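Local coordinates for amidohydrolase 3 domain-containing protein (PDB 3IGH), which is an uncharacterised metal-dependent hydrolase of the amidohydrolase family that probably cleaves carbon-nitrogen bonds other than peptide bonds, at the interface of chains A and B. Numbering follows the deposited sequence. Chains: chain A/B, Uncharacterized metal-dependent hydrolase.

Contact 1: the interface of chains A and B. Residues chain A 219, 222, 248, 251-253, 256, 258; chain B 219, 222, 246, 248, 251-253, 256, 258.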
ATOM      1  N   PHE A 219      -1.393  -3.193  -9.005  1.00 28.20           N
ATOM      2  CA  PHE A 219      -0.326  -2.316  -8.506  1.00 29.14           C
ATOM      3  C   PHE A 219       0.052  -1.249  -9.547  1.00 29.03           C
ATOM      4  O   PHE A 219       0.212  -0.082  -9.211  1.00 25.49           O
ATOM      5  CB  PHE A 219       0.929  -3.121  -8.119  1.00 28.51           C
ATOM      6  CG  PHE A 219       0.853  -3.790  -6.766  1.00 32.73           C
ATOM      7  CD1 PHE A 219       0.304  -3.129  -5.661  1.00 28.10           C
ATOM      8  CD2 PHE A 219       1.377  -5.060  -6.586  1.00 25.76           C
ATOM      9  CE1 PHE A 219       0.249  -3.750  -4.402  1.00 34.06           C
ATOM     10  CE2 PHE A 219       1.334  -5.687  -5.337  1.00 26.30           C
ATOM     11  CZ  PHE A 219       0.764  -5.031  -4.242  1.00 29.44           C
ATOM     12  N   GLU A 222      -2.937   1.319  -9.863  1.00 29.39           N
ATOM     13  CA  GLU A 222      -2.895   2.151  -8.652  1.00 29.54           C
ATOM     14  C   GLU A 222      -1.798   3.237  -8.702  1.00 29.89           C
ATOM     15  O   GLU A 222      -2.094   4.402  -8.441  1.00 32.67           O
ATOM     16  CB  GLU A 222      -2.795   1.269  -7.389  1.00 32.02           C
ATOM     17  CG  GLU A 222      -2.350   1.959  -6.083  1.00 32.82           C
ATOM     18  CD  GLU A 222      -3.453   2.713  -5.342  1.00 41.80           C
ATOM     19  OE1 GLU A 222      -4.642   2.632  -5.723  1.00 35.61           O
ATOM     20  OE2 GLU A 222      -3.115   3.396  -4.350  1.00 43.66           O
ATOM     21  N   LEU A 248       3.921  -8.103   3.683  1.00 30.22           N
ATOM     22  CA  LEU A 248       2.806  -7.253   3.265  1.00 30.09           C
ATOM     23  C   LEU A 248       1.473  -7.884   3.675  1.00 26.23           C
ATOM     24  O   LEU A 248       1.113  -8.959   3.187  1.00 34.68           O
ATOM     25  CB  LEU A 248       2.849  -6.994   1.752  1.00 25.31           C
ATOM     26  CG  LEU A 248       1.689  -6.206   1.105  1.00 29.35           C
ATOM     27  CD1 LEU A 248       1.506  -4.861   1.788  1.00 26.97           C
ATOM     28  CD2 LEU A 248       1.928  -5.995  -0.393  1.00 30.18           C
ATOM     29  N   PHE A 251      -3.291  -3.459   3.486  1.00 28.68           N
ATOM     30  CA  PHE A 251      -2.667  -2.218   3.055  0.80 31.13           C
ATOM     31  C   PHE A 251      -3.692  -1.457   2.220  1.00 33.46           C
ATOM     32  O   PHE A 251      -4.138  -1.954   1.177  1.00 29.33           O
ATOM     33  CB  PHE A 251      -1.412  -2.546   2.225  0.80 29.46           C
ATOM     34  CG  PHE A 251      -0.365  -1.443   2.181  0.80 39.17           C
ATOM     35  CD1 PHE A 251      -0.323  -0.432   3.132  0.80 42.96           C
ATOM     36  CD2 PHE A 251       0.620  -1.457   1.185  0.80 42.97           C
ATOM     37  CE1 PHE A 251       0.662   0.569   3.070  0.80 45.48           C
ATOM     38  CE2 PHE A 251       1.614  -0.472   1.122  0.80 42.88           C
ATOM     39  CZ  PHE A 251       1.632   0.545   2.069  0.80 36.54           C
ATOM     40  N   GLN A 252      -4.052  -0.270   2.686  1.00 28.78           N
ATOM     41  CA  GLN A 252      -5.056   0.530   2.021  0.50 33.57           C
ATOM     42  C   GLN A 252      -4.385   1.691   1.294  1.00 30.45           C
ATOM     43  O   GLN A 252      -3.809   2.593   1.913  1.00 31.60           O
ATOM     44  CB  GLN A 252      -6.085   1.010   3.045  0.50 36.05           C
ATOM     45  CG  GLN A 252      -7.517   0.950   2.560  0.50 52.12           C
ATOM     46  CD  GLN A 252      -8.130   2.316   2.396  0.50 56.48           C
ATOM     47  OE1 GLN A 252      -8.272   3.059   3.365  0.50 48.33           O
ATOM     48  NE2 GLN A 252      -8.513   2.652   1.169  0.50 74.55           N
ATOM     49  N   GLY A 253      -4.432   1.637  -0.032  1.00 29.95           N
ATOM     50  CA  GLY A 253      -3.912   2.704  -0.877  1.00 28.77           C
ATOM     51  C   GLY A 253      -5.014   3.678  -1.221  1.00 32.50           C
ATOM     52  O   GLY A 253      -5.991   3.819  -0.477  1.00 29.27           O
ATOM     53  N   LEU A 256      -6.706   0.952  -4.382  1.00 27.68           N
ATOM     54  CA  LEU A 256      -6.421  -0.460  -4.151  1.00 29.72           C
ATOM     55  C   LEU A 256      -6.196  -0.754  -2.672  1.00 29.07           C
ATOM     56  O   LEU A 256      -5.394  -0.086  -2.004  1.00 28.14           O
ATOM     57  CB  LEU A 256      -5.184  -0.888  -4.961  1.00 28.45           C
ATOM     58  CG  LEU A 256      -4.685  -2.335  -4.813  1.00 27.84           C
ATOM     59  CD1 LEU A 256      -5.731  -3.329  -5.362  1.00 20.75           C
ATOM     60  CD2 LEU A 256      -3.333  -2.518  -5.511  1.00 29.46           C
ATOM     61  N   ILE A 258      -5.066  -4.125  -0.438  1.00 26.34           N
ATOM     62  CA  ILE A 258      -4.707  -5.536  -0.271  1.00 25.68           C
ATOM     63  C   ILE A 258      -5.559  -5.982   0.907  1.00 29.80           C
ATOM     64  O   ILE A 258      -5.305  -5.581   2.041  1.00 27.56           O
ATOM     65  CB  ILE A 258      -3.186  -5.720   0.010  1.00 27.11           C
ATOM     66  CG1 ILE A 258      -2.349  -4.984  -1.048  1.00 26.31           C
ATOM     67  CG2 ILE A 258      -2.811  -7.218   0.093  1.00 25.57           C
ATOM     68  CD1 ILE A 258      -2.654  -5.375  -2.512  1.00 29.89           C
TER
ATOM     69  N   PHE B 219       5.290  -2.373   7.721  1.00 28.20           N
ATOM     70  CA  PHE B 219       4.000  -2.932   7.296  1.00 29.14           C
ATOM     71  C   PHE B 219       3.112  -3.270   8.504  1.00 29.03           C
ATOM     72  O   PHE B 219       1.925  -2.970   8.507  1.00 25.49           O
ATOM     73  CB  PHE B 219       4.192  -4.194   6.432  1.00 28.51           C
ATOM     74  CG  PHE B 219       4.543  -3.918   4.989  1.00 32.73           C
ATOM     75  CD1 PHE B 219       3.913  -2.894   4.272  1.00 28.10           C
ATOM     76  CD2 PHE B 219       5.466  -4.715   4.332  1.00 25.76           C
ATOM     77  CE1 PHE B 219       4.232  -2.652   2.925  1.00 34.06           C
ATOM     78  CE2 PHE B 219       5.790  -4.489   2.990  1.00 26.30           C
ATOM     79  CZ  PHE B 219       5.174  -3.449   2.285  1.00 29.44           C
ATOM     80  N   GLU B 222       1.939   0.107  10.192  1.00 29.39           N
ATOM     81  CA  GLU B 222       0.915   0.677   9.304  1.00 29.54           C
ATOM     82  C   GLU B 222      -0.459  -0.012   9.446  1.00 29.89           C
ATOM     83  O   GLU B 222      -1.464   0.680   9.613  1.00 32.67           O
ATOM     84  CB  GLU B 222       1.415   0.702   7.843  1.00 32.02           C
ATOM     85  CG  GLU B 222       0.353   0.893   6.741  1.00 32.82           C
ATOM     86  CD  GLU B 222      -0.084   2.339   6.507  1.00 41.80           C
ATOM     87  OE1 GLU B 222       0.504   3.280   7.087  1.00 35.61           O
ATOM     88  OE2 GLU B 222      -1.034   2.531   5.718  1.00 43.66           O
ATOM     89  N   ILE B 246       6.525  -9.316  -6.638  1.00 31.89           N
ATOM     90  CA  ILE B 246       5.064  -9.198  -6.630  1.00 32.28           C
ATOM     91  C   ILE B 246       4.552  -8.011  -7.441  1.00 30.79           C
ATOM     92  O   ILE B 246       3.343  -7.820  -7.577  1.00 32.01           O
ATOM     93  CB  ILE B 246       4.455  -9.180  -5.202  1.00 39.82           C
ATOM     94  CG1 ILE B 246       4.929  -7.966  -4.396  1.00 29.51           C
ATOM     95  CG2 ILE B 246       4.766 -10.481  -4.485  1.00 42.06           C
ATOM     96  CD1 ILE B 246       4.104  -7.706  -3.125  1.00 36.66           C
ATOM     97  N   LEU B 248       5.150  -4.854  -6.672  1.00 30.22           N
ATOM     98  CA  LEU B 248       4.873  -3.716  -5.795  1.00 30.09           C
ATOM     99  C   LEU B 248       5.846  -2.571  -6.086  1.00 26.23           C
ATOM    100  O   LEU B 248       7.055  -2.708  -5.878  1.00 34.68           O
ATOM    101  CB  LEU B 248       4.939  -4.131  -4.318  1.00 25.31           C
ATOM    102  CG  LEU B 248       4.783  -3.039  -3.238  1.00 29.35           C
ATOM    103  CD1 LEU B 248       3.486  -2.271  -3.433  1.00 26.97           C
ATOM    104  CD2 LEU B 248       4.818  -3.641  -1.830  1.00 30.18           C
ATOM    105  N   PHE B 251       3.610   3.004  -3.591  1.00 28.68           N
ATOM    106  CA  PHE B 251       2.346   2.676  -2.950  0.80 31.13           C
ATOM    107  C   PHE B 251       2.204   3.582  -1.730  1.00 33.46           C
ATOM    108  O   PHE B 251       3.036   3.528  -0.813  1.00 29.33           O
ATOM    109  CB  PHE B 251       2.359   1.193  -2.537  0.80 29.46           C
ATOM    110  CG  PHE B 251       0.986   0.556  -2.385  0.80 39.17           C
ATOM    111  CD1 PHE B 251      -0.145   1.102  -2.977  0.80 42.96           C
ATOM    112  CD2 PHE B 251       0.848  -0.640  -1.669  0.80 42.97           C
ATOM    113  CE1 PHE B 251      -1.401   0.486  -2.827  0.80 45.48           C
ATOM    114  CE2 PHE B 251      -0.395  -1.268  -1.524  0.80 42.88           C
ATOM    115  CZ  PHE B 251      -1.523  -0.701  -2.104  0.80 36.54           C
ATOM    116  N   GLN B 252       1.161   4.400  -1.734  1.00 28.78           N
ATOM    117  CA  GLN B 252       0.941   5.348  -0.665  0.50 33.57           C
ATOM    118  C   GLN B 252      -0.205   4.865   0.219  1.00 30.45           C
ATOM    119  O   GLN B 252      -1.363   4.795  -0.209  1.00 31.60           O
ATOM    120  CB  GLN B 252       0.667   6.729  -1.259  0.50 36.05           C
ATOM    121  CG  GLN B 252       1.345   7.866  -0.526  0.50 52.12           C
ATOM    122  CD  GLN B 252       0.364   8.777   0.163  0.50 56.48           C
ATOM    123  OE1 GLN B 252      -0.461   9.416  -0.487  0.50 48.33           O
ATOM    124  NE2 GLN B 252       0.455   8.858   1.486  0.50 74.55           N
ATOM    125  N   GLY B 253       0.139   4.496   1.447  1.00 29.95           N
ATOM    126  CA  GLY B 253      -0.842   4.087   2.444  1.00 28.77           C
ATOM    127  C   GLY B 253      -1.252   5.272   3.285  1.00 32.50           C
ATOM    128  O   GLY B 253      -1.179   6.422   2.840  1.00 29.27           O
ATOM    129  N   LEU B 256       2.501   5.056   5.768  1.00 27.68           N
ATOM    130  CA  LEU B 256       3.629   4.448   5.071  1.00 29.72           C
ATOM    131  C   LEU B 256       3.504   4.600   3.559  1.00 29.07           C
ATOM    132  O   LEU B 256       2.465   4.270   2.969  1.00 28.14           O
ATOM    133  CB  LEU B 256       3.735   2.957   5.438  1.00 28.45           C
ATOM    134  CG  LEU B 256       4.835   2.120   4.764  1.00 27.84           C
ATOM    135  CD1 LEU B 256       6.234   2.611   5.197  1.00 20.75           C
ATOM    136  CD2 LEU B 256       4.654   0.631   5.076  1.00 29.46           C
ATOM    137  N   ILE B 258       5.683   3.244   0.235  1.00 26.34           N
ATOM    138  CA  ILE B 258       6.797   2.551  -0.417  1.00 25.68           C
ATOM    139  C   ILE B 258       7.266   3.545  -1.469  1.00 29.80           C
ATOM    140  O   ILE B 258       6.572   3.772  -2.459  1.00 27.56           O
ATOM    141  CB  ILE B 258       6.350   1.201  -1.052  1.00 27.11           C
ATOM    142  CG1 ILE B 258       5.598   0.343  -0.023  1.00 26.31           C
ATOM    143  CG2 ILE B 258       7.555   0.442  -1.657  1.00 25.57           C
ATOM    144  CD1 ILE B 258       6.371   0.067   1.288  1.00 29.89           C
TER
HETATM  145  O   HOH W   1      -0.781   4.470  -3.878  1.00 36.89           O
HETATM  146  O   HOH W   2      -2.959   0.872   5.110  1.00 36.89           O
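A:Phe251 and B:Phe251 are extended (phi/psi -150°/119°) on the short strand 251-252, which projects each across a two-fold axis toward its counterpart. With CG anti to the backbone N, A:Phe251 and B:Phe251 reach tip to tip and meet edge to face, centroids 4.5 Å apart and planes 85° apart. Their nearest carbons are modelled too close to carry any meaning. The A:Phe219 ring, from helix 212-223, crosses B:Phe251 edge to face with a centroid separation of 5.5 Å. One face of A:Phe219 receives the B:Leu248 methyl CD1, 4.0 Å from the ring centroid, while the carbonyl O of B:Ile246 lies in plane at its edge, 3.5 Å from CD2. The bent chain of A:Glu222 brings its carboxylate carbon to the edge of the B:Phe251 ring. The carboxylate is held within its own chain: A:Leu256 N donates to A:Glu222 OE1 at 3.0 Å, from above the carboxylate plane. A:Glu222 OE2 binds a water at 2.6 Å, and that water also meets B:Gln252 N at 2.9 Å, so in this patch the carboxylate reaches chain B through water. Every contact has its twin. This aromatic, two-fold patch probably forms a core of the crystallographically seen dimer, whose biological role the structure alone does not show.

Contact 2: the interface of chains A and B. Residues chain A 33, 39, 42-43, 46; chain B 43, 46-47.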
ATOM      1  N   TYR A  33     -20.245  17.197   5.355  1.00 37.85           N
ATOM      2  CA  TYR A  33     -21.538  17.643   5.839  1.00 42.76           C
ATOM      3  C   TYR A  33     -22.648  16.968   5.029  1.00 38.27           C
ATOM      4  O   TYR A  33     -22.554  16.861   3.810  1.00 35.96           O
ATOM      5  CB  TYR A  33     -21.659  19.177   5.770  1.00 44.17           C
ATOM      6  CG  TYR A  33     -23.025  19.698   6.175  1.00 45.19           C
ATOM      7  CD1 TYR A  33     -23.384  19.798   7.521  1.00 50.49           C
ATOM      8  CD2 TYR A  33     -23.960  20.081   5.212  1.00 50.82           C
ATOM      9  CE1 TYR A  33     -24.641  20.261   7.896  1.00 54.15           C
ATOM     10  CE2 TYR A  33     -25.215  20.546   5.575  1.00 53.94           C
ATOM     11  CZ  TYR A  33     -25.551  20.631   6.916  1.00 52.32           C
ATOM     12  OH  TYR A  33     -26.798  21.091   7.272  1.00 54.42           O
ATOM     13  N   VAL A  39     -27.383  25.334   4.006  1.00 54.84           N
ATOM     14  CA  VAL A  39     -26.195  25.236   4.862  1.00 56.06           C
ATOM     15  C   VAL A  39     -24.984  24.733   4.062  1.00 54.65           C
ATOM     16  O   VAL A  39     -23.886  25.287   4.168  1.00 54.20           O
ATOM     17  CB  VAL A  39     -26.460  24.333   6.089  1.00 53.07           C
ATOM     18  CG1 VAL A  39     -25.235  24.256   6.993  1.00 45.52           C
ATOM     19  CG2 VAL A  39     -27.655  24.848   6.873  1.00 64.41           C
ATOM     20  N   LYS A  42     -23.700  27.433   1.773  1.00 53.04           N
ATOM     21  CA  LYS A  42     -23.069  28.471   2.585  1.00 59.30           C
ATOM     22  C   LYS A  42     -21.634  28.101   2.958  1.00 56.28           C
ATOM     23  O   LYS A  42     -20.734  28.941   2.872  1.00 57.63           O
ATOM     24  CB  LYS A  42     -23.892  28.723   3.852  1.00 55.99           C
ATOM     25  CG  LYS A  42     -23.499  29.977   4.619  1.00 71.01           C
ATOM     26  CD  LYS A  42     -24.456  30.257   5.775  1.00 79.21           C
ATOM     27  CE  LYS A  42     -25.805  30.791   5.290  1.00 96.54           C
ATOM     28  NZ  LYS A  42     -26.701  31.152   6.423  1.00103.15           N
ATOM     29  N   ILE A  43     -21.440  26.845   3.364  1.00 49.07           N
ATOM     30  CA  ILE A  43     -20.122  26.306   3.707  1.00 45.95           C
ATOM     31  C   ILE A  43     -19.141  26.475   2.541  1.00 43.24           C
ATOM     32  O   ILE A  43     -18.043  27.009   2.714  1.00 45.88           O
ATOM     33  CB  ILE A  43     -20.222  24.813   4.163  1.00 46.81           C
ATOM     34  CG1 ILE A  43     -20.892  24.716   5.537  1.00 43.22           C
ATOM     35  CG2 ILE A  43     -18.845  24.150   4.231  1.00 47.42           C
ATOM     36  CD1 ILE A  43     -21.500  23.352   5.835  1.00 44.01           C
ATOM     37  N   LEU A  46     -18.161  30.181   1.695  1.00 50.50           N
ATOM     38  CA  LEU A  46     -17.143  30.693   2.608  1.00 56.78           C
ATOM     39  C   LEU A  46     -15.761  30.119   2.304  1.00 59.43           C
ATOM     40  O   LEU A  46     -14.772  30.855   2.275  1.00 59.21           O
ATOM     41  CB  LEU A  46     -17.516  30.383   4.063  1.00 50.63           C
ATOM     42  CG  LEU A  46     -18.735  31.056   4.699  1.00 57.97           C
ATOM     43  CD1 LEU A  46     -19.124  30.326   5.978  1.00 52.75           C
ATOM     44  CD2 LEU A  46     -18.484  32.542   4.975  1.00 60.35           C
TER
ATOM     45  N   ILE B  43     -17.236  28.401   9.379  1.00 49.07           N
ATOM     46  CA  ILE B  43     -17.300  27.147   8.623  1.00 45.95           C
ATOM     47  C   ILE B  43     -17.567  25.959   9.554  1.00 43.24           C
ATOM     48  O   ILE B  43     -18.488  25.173   9.323  1.00 45.88           O
ATOM     49  CB  ILE B  43     -16.004  26.933   7.773  1.00 46.81           C
ATOM     50  CG1 ILE B  43     -15.960  27.923   6.605  1.00 43.22           C
ATOM     51  CG2 ILE B  43     -15.919  25.508   7.223  1.00 47.42           C
ATOM     52  CD1 ILE B  43     -14.563  28.160   6.047  1.00 44.01           C
ATOM     53  N   LEU B  46     -21.110  25.914  11.244  1.00 50.50           N
ATOM     54  CA  LEU B  46     -22.137  25.415  10.334  1.00 56.78           C
ATOM     55  C   LEU B  46     -22.057  23.901  10.157  1.00 59.43           C
ATOM     56  O   LEU B  46     -23.079  23.212  10.196  1.00 59.21           O
ATOM     57  CB  LEU B  46     -22.024  26.096   8.965  1.00 50.63           C
ATOM     58  CG  LEU B  46     -22.323  27.591   8.829  1.00 57.97           C
ATOM     59  CD1 LEU B  46     -21.786  28.111   7.502  1.00 52.75           C
ATOM     60  CD2 LEU B  46     -23.820  27.886   8.964  1.00 60.35           C
ATOM     61  N   SER B  47     -20.834  23.401   9.971  1.00 57.74           N
ATOM     62  CA  SER B  47     -20.584  21.978   9.743  0.50 58.97           C
ATOM     63  C   SER B  47     -20.738  21.156  11.013  1.00 61.80           C
ATOM     64  O   SER B  47     -21.115  19.987  10.962  1.00 61.53           O
ATOM     65  CB  SER B  47     -19.174  21.762   9.188  0.50 57.59           C
ATOM     66  OG  SER B  47     -19.102  22.057   7.808  0.50 51.42           O
TER
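B:Ser47 OG, the hydroxyl most closely approached across this patch, is gripped by no polar atom opposite: among the residues of this patch no polar pair is close enough to bond across. What meets B:Ser47 OG instead is the A:Ile43 methyl CD1, at 3.4 Å, with OG turned anti to its own carbonyl carbon (chi1 -79°). The motif is helix-against-helix packing, in which helix 37-47 of one amidohydrolase-family chain lies against the same helix of its copy, joining the two in a deposited dimer that may or may not be the biological one. B:Leu46 is the main wedge, with 100 Å² of its surface hidden by chain A. Its CG stands anti to the carbonyl carbon (chi1 -67°), and the two leucines lie roughly perpendicular, A:Leu46 CD1 3.8 Å from B:Leu46 CD1. The aliphatic part of A:Lys42 meets the same methyl: A:Lys42 CD lies 3.8 Å from B:Leu46 CD1, the lysine passing athwart the leucine and bending at chi3 (-74°). A:Ile43 and B:Leu46 run antiparallel alongside one another, A:Ile43 CG1 3.9 Å from B:Leu46 CB, and A:Leu46 and B:Ile43 repeat this pairing. A:Val39 CG1 comes obliquely to 4.0 Å from the B:Leu46 carbonyl O. Within chain A, A:Ile43 CD1 sits 3.9 Å above the plane of the A:Tyr33 ring, toward its rim, so the tyrosine backs the methyl that touches B:Ser47.

Contact 3: the interface of chains A and B. Residues chain A 215-216, 219, 242; chain B 244-247.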
ATOM      1  N   LEU A 215      -2.481  -9.161  -9.720  1.00 26.89           N
ATOM      2  CA  LEU A 215      -1.936  -8.293  -8.678  1.00 28.64           C
ATOM      3  C   LEU A 215      -0.915  -7.295  -9.223  1.00 26.37           C
ATOM      4  O   LEU A 215      -0.978  -6.120  -8.878  1.00 27.91           O
ATOM      5  CB  LEU A 215      -1.367  -9.090  -7.495  1.00 26.07           C
ATOM      6  CG  LEU A 215      -0.905  -8.229  -6.296  1.00 26.89           C
ATOM      7  CD1 LEU A 215      -2.022  -7.314  -5.758  1.00 30.99           C
ATOM      8  CD2 LEU A 215      -0.315  -9.076  -5.178  1.00 27.57           C
ATOM      9  N   ARG A 216      -0.004  -7.747 -10.089  1.00 25.74           N
ATOM     10  CA  ARG A 216       0.946  -6.828 -10.746  1.00 26.99           C
ATOM     11  C   ARG A 216       0.230  -5.723 -11.526  1.00 23.46           C
ATOM     12  O   ARG A 216       0.637  -4.562 -11.487  1.00 27.49           O
ATOM     13  CB  ARG A 216       1.877  -7.578 -11.700  1.00 24.14           C
ATOM     14  CG  ARG A 216       2.896  -8.467 -11.032  1.00 31.15           C
ATOM     15  CD  ARG A 216       3.820  -9.032 -12.107  1.00 38.29           C
ATOM     16  NE  ARG A 216       4.845  -9.890 -11.543  1.00 51.26           N
ATOM     17  CZ  ARG A 216       6.040  -9.462 -11.153  1.00 46.35           C
ATOM     18  NH1 ARG A 216       6.911 -10.321 -10.646  1.00 45.02           N
ATOM     19  NH2 ARG A 216       6.366  -8.178 -11.272  1.00 42.90           N
ATOM     20  N   PHE A 219      -1.393  -3.193  -9.005  1.00 28.20           N
ATOM     21  CA  PHE A 219      -0.326  -2.316  -8.506  1.00 29.14           C
ATOM     22  C   PHE A 219       0.052  -1.249  -9.547  1.00 29.03           C
ATOM     23  O   PHE A 219       0.212  -0.082  -9.211  1.00 25.49           O
ATOM     24  CB  PHE A 219       0.929  -3.121  -8.119  1.00 28.51           C
ATOM     25  CG  PHE A 219       0.853  -3.790  -6.766  1.00 32.73           C
ATOM     26  CD1 PHE A 219       0.304  -3.129  -5.661  1.00 28.10           C
ATOM     27  CD2 PHE A 219       1.377  -5.060  -6.586  1.00 25.76           C
ATOM     28  CE1 PHE A 219       0.249  -3.750  -4.402  1.00 34.06           C
ATOM     29  CE2 PHE A 219       1.334  -5.687  -5.337  1.00 26.30           C
ATOM     30  CZ  PHE A 219       0.764  -5.031  -4.242  1.00 29.44           C
ATOM     31  N   LYS A 242       3.594 -15.111  -1.337  1.00 30.25           N
ATOM     32  CA  LYS A 242       4.481 -14.049  -1.795  1.00 32.87           C
ATOM     33  C   LYS A 242       4.323 -12.762  -0.985  1.00 33.54           C
ATOM     34  O   LYS A 242       5.308 -12.072  -0.737  1.00 30.49           O
ATOM     35  CB  LYS A 242       4.283 -13.796  -3.283  1.00 35.43           C
ATOM     36  CG  LYS A 242       4.681 -14.985  -4.142  1.00 41.25           C
ATOM     37  CD  LYS A 242       4.782 -14.607  -5.608  1.00 57.14           C
ATOM     38  CE  LYS A 242       5.358 -15.761  -6.419  1.00 79.09           C
ATOM     39  NZ  LYS A 242       5.559 -15.403  -7.850  1.00 93.49           N
TER
ATOM     40  N   GLU B 244       9.803  -6.285  -6.603  1.00 30.11           N
ATOM     41  CA  GLU B 244       9.653  -6.647  -8.015  1.00 33.65           C
ATOM     42  C   GLU B 244       8.967  -8.003  -8.211  1.00 32.23           C
ATOM     43  O   GLU B 244       8.165  -8.161  -9.128  1.00 32.80           O
ATOM     44  CB  GLU B 244      11.026  -6.592  -8.706  1.00 33.02           C
ATOM     45  CG  GLU B 244      11.242  -7.524  -9.900  1.00 62.97           C
ATOM     46  CD  GLU B 244      10.868  -6.904 -11.225  1.00 85.94           C
ATOM     47  OE1 GLU B 244       9.676  -6.585 -11.426  1.00 98.96           O
ATOM     48  OE2 GLU B 244      11.772  -6.751 -12.077  1.00 97.83           O
ATOM     49  N   SER B 245       9.257  -8.959  -7.331  1.00 37.87           N
ATOM     50  CA  SER B 245       8.655 -10.295  -7.394  1.00 40.28           C
ATOM     51  C   SER B 245       7.122 -10.324  -7.267  1.00 40.17           C
ATOM     52  O   SER B 245       6.494 -11.269  -7.723  1.00 37.58           O
ATOM     53  CB  SER B 245       9.279 -11.219  -6.344  1.00 42.23           C
ATOM     54  OG  SER B 245       8.705 -10.993  -5.061  1.00 50.59           O
ATOM     55  N   ILE B 246       6.525  -9.316  -6.638  1.00 31.89           N
ATOM     56  CA  ILE B 246       5.064  -9.198  -6.630  1.00 32.28           C
ATOM     57  C   ILE B 246       4.552  -8.011  -7.441  1.00 30.79           C
ATOM     58  O   ILE B 246       3.343  -7.820  -7.577  1.00 32.01           O
ATOM     59  CB  ILE B 246       4.455  -9.180  -5.202  1.00 39.82           C
ATOM     60  CG1 ILE B 246       4.929  -7.966  -4.396  1.00 29.51           C
ATOM     61  CG2 ILE B 246       4.766 -10.481  -4.485  1.00 42.06           C
ATOM     62  CD1 ILE B 246       4.104  -7.706  -3.125  1.00 36.66           C
ATOM     63  N   GLY B 247       5.472  -7.216  -7.983  1.00 28.84           N
ATOM     64  CA  GLY B 247       5.095  -6.057  -8.787  1.00 29.24           C
ATOM     65  C   GLY B 247       4.729  -4.852  -7.935  1.00 26.69           C
ATOM     66  O   GLY B 247       4.092  -3.921  -8.419  1.00 29.70           O
TER
HETATM   67  O   HOH W   3       3.299  -3.929 -11.108  1.00 29.98           O
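The guanidinium of A:Arg216 lies face-on over the backbone of B:Ile246 and B:Gly247, with B:Gly247 N 3.5 Å above its plane and displaced toward the rim. The arginine leaves helix 212-223 and runs extended from CG to NE, which carries the head to the C-terminal end of helix 237-246 of chain B; the turn at chi4 (-91°) sets the guanidinium plane across the chain. There A:Arg216 NH2 donates to the carbonyl B:Glu244 O at 2.8 Å: the carbonyl points almost straight at NH2 (173°), but the N-H is bent away (127° at H). A:Arg216 NH1 makes a weak hydrogen bond to B:Glu244 O at 2.9 Å. The salt bridge from A:Arg216 NH2 to B:Glu244 OE1 is long, 3.7 Å, and the glutamate is poorly ordered. Just past the helix, B:Gly247 O comes 3.3 Å from A:Phe219 CB. A water 2.8 Å from B:Gly247 O also lies 2.8 Å from A:Arg216 O, bridging the chains. The cationic head would be expected to suit the negative end of the helix dipole. In the deposited dimer the site supplies direct polar bonds, and by symmetry each chain's arginine would cap the partner's helix end; whether this dimer is biological the structure alone does not show.

Contacts 1 and 3 form one continuous region: the centres of their C-alpha atoms are about 11 Å apart, they share A:Phe219 and B:Ile246, and both draw on helices 212-223 and 237-246. Contact 2 is remote, its centre about 34 Å from that of contact 1 and 44 Å from that of contact 3, and uses helix 37-47 and strand 30-35, with none of the residues of the others. The contacts described thus fall in two well-separated regions, one combining apolar packing with polar bonds, the other apolar among the residues considered. Such spacing would restrain rocking of one subunit against the other, if the two-fold dimer persists outside the crystal.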